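Local coordinates for protein rhamnosidase B (Bacillus sp., PDB 2OKX) that probably hydrolyses terminal alpha-L-rhamnose units from rhamnosides, as a family 78 glycoside hydrolase, at residues 259-271 with 305-317. Sequence-based numbering, arbitrary orientation.
Sequences TLGFPTGVRGSGV and ITSSDHGGSSHFA. With GOL (glycerol), chain G.
R267 lays one face of its guanidinium over the carboxylate of D309, the two planes 23° apart; OD2 sits above the group toward its rim. The salt bridge, R267 NH2 to D309 OD1 at 3.1 Å, therefore rests on charge and not on a directed hydrogen bond; D309 OD2 is held by Y242, and OD1 accepts from G311 N in an Asx turn. The directed bonds leave by the edge: NE meets S314 OG in the guanidinium plane at 3.0 Å and nearly straight (170°), while NH1 makes weak bonds to S307 OG and S308 O. An extended chain from CG to NE (chi2 -179°) carries the group this far. A leucine in its place would probably leave the D309 carboxylate without its positive mate and S314 OG without the NE donor. A glycerol, probably from the crystallisation liquor, donates from O3 to G265 O. F262 and F316 run side by side, F262 CE1 3.7 Å from F316 CD2, nearly parallel but offset so far that the rings scarcely face each other. P263 crosses H315, its CG 3.6 Å from H315 CB, and water 1 ties T264 N to H315 O. Further along, G261 N to A317 O (2.7 Å) and A317 N to G261 O close a hydrogen-bonded antiparallel pair between neighbouring strands 256-262 and 314-320, in a five-stranded sheet of the beta-rich D2 domain of family 78 rhamnosidases.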
loop_
_atom_site.group_PDB
_atom_site.type_symbol
_atom_site.label_atom_id
_atom_site.label_comp_id
_atom_site.label_asym_id
_atom_site.label_seq_id
_atom_site.Cartn_x
_atom_site.Cartn_y
_atom_site.Cartn_z
ATOM N N THR A 259 17.088 28.679 -10.849
ATOM C CA THR A 259 17.240 27.235 -10.804
ATOM C C THR A 259 15.889 26.550 -10.923
ATOM O O THR A 259 14.969 26.829 -10.152
ATOM C CB THR A 259 17.911 26.778 -9.489
ATOM O OG1 THR A 259 19.188 27.415 -9.352
ATOM C CG2 THR A 259 18.114 25.262 -9.495
ATOM N N LEU A 260 15.766 25.666 -11.908
ATOM C CA LEU A 260 14.529 24.922 -12.099
ATOM C C LEU A 260 14.749 23.596 -11.393
ATOM O O LEU A 260 15.761 22.933 -11.623
ATOM C CB LEU A 260 14.256 24.670 -13.583
ATOM C CG LEU A 260 14.163 25.887 -14.506
ATOM C CD1 LEU A 260 13.841 25.411 -15.920
ATOM C CD2 LEU A 260 13.087 26.851 -14.006
ATOM N N GLY A 261 13.812 23.223 -10.529
ATOM C CA GLY A 261 13.937 21.976 -9.801
ATOM C C GLY A 261 12.832 20.992 -10.123
ATOM O O GLY A 261 11.670 21.368 -10.276
ATOM N N PHE A 262 13.203 19.723 -10.227
ATOM C CA PHE A 262 12.251 18.664 -10.521
ATOM C C PHE A 262 12.450 17.554 -9.495
ATOM O O PHE A 262 13.214 16.612 -9.717
ATOM C CB PHE A 262 12.478 18.151 -11.943
ATOM C CG PHE A 262 12.154 19.169 -13.001
ATOM C CD1 PHE A 262 10.844 19.348 -13.433
ATOM C CD2 PHE A 262 13.149 19.989 -13.523
ATOM C CE1 PHE A 262 10.525 20.335 -14.374
ATOM C CE2 PHE A 262 12.844 20.979 -14.462
ATOM C CZ PHE A 262 11.529 21.151 -14.886
ATOM N N PRO A 263 11.766 17.667 -8.345
ATOM C CA PRO A 263 11.840 16.698 -7.249
ATOM C C PRO A 263 11.696 15.257 -7.720
ATOM O O PRO A 263 12.355 14.357 -7.198
ATOM C CB PRO A 263 10.687 17.118 -6.344
ATOM C CG PRO A 263 10.642 18.597 -6.544
ATOM C CD PRO A 263 10.776 18.715 -8.042
ATOM N N THR A 264 10.833 15.047 -8.707
ATOM C CA THR A 264 10.597 13.712 -9.235
ATOM C C THR A 264 11.075 13.543 -10.673
ATOM O O THR A 264 10.709 12.582 -11.347
ATOM C CB THR A 264 9.098 13.342 -9.130
ATOM O OG1 THR A 264 8.291 14.387 -9.689
ATOM C CG2 THR A 264 8.713 13.155 -7.678
ATOM N N GLY A 265 11.898 14.486 -11.130
ATOM C CA GLY A 265 12.446 14.421 -12.477
ATOM C C GLY A 265 11.565 14.967 -13.585
ATOM O O GLY A 265 10.429 15.382 -13.348
ATOM N N VAL A 266 12.098 14.965 -14.803
ATOM C CA VAL A 266 11.374 15.442 -15.979
ATOM C C VAL A 266 10.724 14.255 -16.687
ATOM O O VAL A 266 11.416 13.365 -17.180
ATOM C CB VAL A 266 12.326 16.145 -16.968
ATOM C CG1 VAL A 266 11.553 16.619 -18.184
ATOM C CG2 VAL A 266 13.014 17.318 -16.283
ATOM N N ARG A 267 9.396 14.257 -16.739
ATOM C CA ARG A 267 8.631 13.182 -17.370
ATOM C C ARG A 267 8.959 12.945 -18.830
ATOM O O ARG A 267 9.081 11.799 -19.266
ATOM C CB ARG A 267 7.131 13.459 -17.259
ATOM C CG ARG A 267 6.530 13.035 -15.953
ATOM C CD ARG A 267 5.043 13.307 -15.899
ATOM N NE ARG A 267 4.486 12.738 -14.679
ATOM C CZ ARG A 267 4.284 11.440 -14.487
ATOM N NH1 ARG A 267 4.582 10.567 -15.440
ATOM N NH2 ARG A 267 3.807 11.012 -13.330
ATOM N N GLY A 268 9.090 14.031 -19.585
ATOM C CA GLY A 268 9.363 13.918 -21.004
ATOM C C GLY A 268 10.811 13.983 -21.440
ATOM O O GLY A 268 11.726 13.777 -20.647
ATOM N N SER A 269 11.004 14.293 -22.718
ATOM C CA SER A 269 12.325 14.365 -23.330
ATOM C C SER A 269 13.233 15.493 -22.849
ATOM O O SER A 269 14.445 15.435 -23.058
ATOM C CB SER A 269 12.184 14.461 -24.849
ATOM O OG SER A 269 11.536 15.665 -25.221
ATOM N N GLY A 270 12.669 16.523 -22.227
ATOM C CA GLY A 270 13.519 17.602 -21.760
ATOM C C GLY A 270 12.838 18.908 -21.401
ATOM O O GLY A 270 11.610 18.997 -21.323
ATOM N N VAL A 271 13.663 19.925 -21.181
ATOM C CA VAL A 271 13.199 21.255 -20.818
ATOM C C VAL A 271 13.755 22.280 -21.805
ATOM O O VAL A 271 14.942 22.250 -22.147
ATOM C CB VAL A 271 13.674 21.637 -19.394
ATOM C CG1 VAL A 271 13.281 23.076 -19.078
ATOM C CG2 VAL A 271 13.067 20.683 -18.363
ATOM N N ILE A 305 6.339 16.764 -21.013
ATOM C CA ILE A 305 5.819 15.814 -20.032
ATOM C C ILE A 305 5.265 14.549 -20.685
ATOM O O ILE A 305 4.599 13.746 -20.029
ATOM C CB ILE A 305 4.701 16.447 -19.171
ATOM C CG1 ILE A 305 3.576 16.964 -20.072
ATOM C CG2 ILE A 305 5.279 17.566 -18.310
ATOM C CD1 ILE A 305 2.387 17.535 -19.317
ATOM N N THR A 306 5.548 14.380 -21.975
ATOM C CA THR A 306 5.084 13.216 -22.730
ATOM C C THR A 306 5.552 11.948 -22.026
ATOM O O THR A 306 6.754 11.716 -21.892
ATOM C CB THR A 306 5.645 13.235 -24.158
ATOM O OG1 THR A 306 5.202 14.425 -24.821
ATOM C CG2 THR A 306 5.170 12.016 -24.939
ATOM N N SER A 307 4.602 11.128 -21.587
ATOM C CA SER A 307 4.948 9.912 -20.863
ATOM C C SER A 307 3.730 9.118 -20.423
ATOM O O SER A 307 2.591 9.448 -20.746
ATOM C CB SER A 307 5.722 10.289 -19.603
ATOM O OG SER A 307 4.903 11.103 -18.771
ATOM N N SER A 308 4.000 8.063 -19.665
ATOM C CA SER A 308 2.962 7.224 -19.093
ATOM C C SER A 308 2.809 7.764 -17.676
ATOM O O SER A 308 3.800 8.093 -17.032
ATOM C CB SER A 308 3.416 5.763 -19.041
ATOM O OG SER A 308 2.412 4.954 -18.454
ATOM N N ASP A 309 1.578 7.864 -17.193
ATOM C CA ASP A 309 1.332 8.382 -15.852
ATOM C C ASP A 309 0.245 7.542 -15.193
ATOM O O ASP A 309 -0.915 7.584 -15.604
ATOM C CB ASP A 309 0.877 9.848 -15.936
ATOM C CG ASP A 309 0.961 10.573 -14.598
ATOM O OD1 ASP A 309 0.957 9.905 -13.546
ATOM O OD2 ASP A 309 1.017 11.821 -14.599
ATOM N N HIS A 310 0.611 6.776 -14.172
ATOM C CA HIS A 310 -0.370 5.939 -13.490
ATOM C C HIS A 310 -1.199 6.792 -12.534
ATOM O O HIS A 310 -2.323 6.439 -12.173
ATOM C CB HIS A 310 0.330 4.826 -12.703
ATOM C CG HIS A 310 -0.459 3.557 -12.623
ATOM N ND1 HIS A 310 -1.838 3.531 -12.648
ATOM C CD2 HIS A 310 -0.062 2.267 -12.516
ATOM C CE1 HIS A 310 -2.255 2.280 -12.562
ATOM N NE2 HIS A 310 -1.197 1.493 -12.481
ATOM N N GLY A 311 -0.635 7.923 -12.129
ATOM C CA GLY A 311 -1.332 8.800 -11.209
ATOM C C GLY A 311 -0.390 9.282 -10.123
ATOM O O GLY A 311 0.716 8.755 -9.965
ATOM N N GLY A 312 -0.826 10.280 -9.364
ATOM C CA GLY A 312 0.027 10.822 -8.322
ATOM C C GLY A 312 0.504 12.195 -8.754
ATOM O O GLY A 312 0.332 12.576 -9.911
ATOM N N SER A 313 1.119 12.933 -7.840
ATOM C CA SER A 313 1.586 14.278 -8.146
ATOM C C SER A 313 2.919 14.361 -8.880
ATOM O O SER A 313 3.827 13.564 -8.644
ATOM C CB SER A 313 1.690 15.095 -6.853
ATOM O OG SER A 313 0.434 15.190 -6.209
ATOM N N SER A 314 3.007 15.333 -9.784
ATOM C CA SER A 314 4.231 15.619 -10.528
ATOM C C SER A 314 4.690 16.913 -9.855
ATOM O O SER A 314 3.855 17.727 -9.457
ATOM C CB SER A 314 3.926 15.851 -12.012
ATOM O OG SER A 314 3.439 14.659 -12.617
ATOM N N HIS A 315 5.997 17.099 -9.712
ATOM C CA HIS A 315 6.515 18.275 -9.023
ATOM C C HIS A 315 7.350 19.229 -9.860
ATOM O O HIS A 315 8.135 18.810 -10.705
ATOM C CB HIS A 315 7.312 17.813 -7.802
ATOM C CG HIS A 315 6.465 17.155 -6.761
ATOM N ND1 HIS A 315 5.875 17.856 -5.733
ATOM C CD2 HIS A 315 6.030 15.878 -6.643
ATOM C CE1 HIS A 315 5.111 17.041 -5.027
ATOM N NE2 HIS A 315 5.186 15.835 -5.560
ATOM N N PHE A 316 7.176 20.520 -9.589
ATOM C CA PHE A 316 7.884 21.585 -10.294
ATOM C C PHE A 316 8.266 22.665 -9.282
ATOM O O PHE A 316 7.421 23.122 -8.512
ATOM C CB PHE A 316 6.964 22.193 -11.355
ATOM C CG PHE A 316 7.628 23.226 -12.224
ATOM C CD1 PHE A 316 6.887 24.271 -12.767
ATOM C CD2 PHE A 316 8.982 23.136 -12.529
ATOM C CE1 PHE A 316 7.487 25.211 -13.606
ATOM C CE2 PHE A 316 9.590 24.071 -13.364
ATOM C CZ PHE A 316 8.839 25.109 -13.903
ATOM N N ALA A 317 9.531 23.072 -9.276
ATOM C CA ALA A 317 9.976 24.101 -8.344
ATOM C C ALA A 317 10.943 25.066 -9.010
ATOM O O ALA A 317 11.607 24.722 -9.984
ATOM C CB ALA A 317 10.641 23.464 -7.122
HETATM C C1 GOL G . 6.755 19.092 -14.151
HETATM O O1 GOL G . 6.603 19.688 -12.997
HETATM C C2 GOL G . 7.539 17.796 -13.952
HETATM O O2 GOL G . 6.839 16.932 -13.048
HETATM C C3 GOL G . 7.718 17.103 -15.295
HETATM O O3 GOL G . 8.445 15.899 -15.096
HETATM O O HOH W 1 9.658 16.631 -10.763
HETATM O O HOH W 2 8.305 9.718 -21.355
#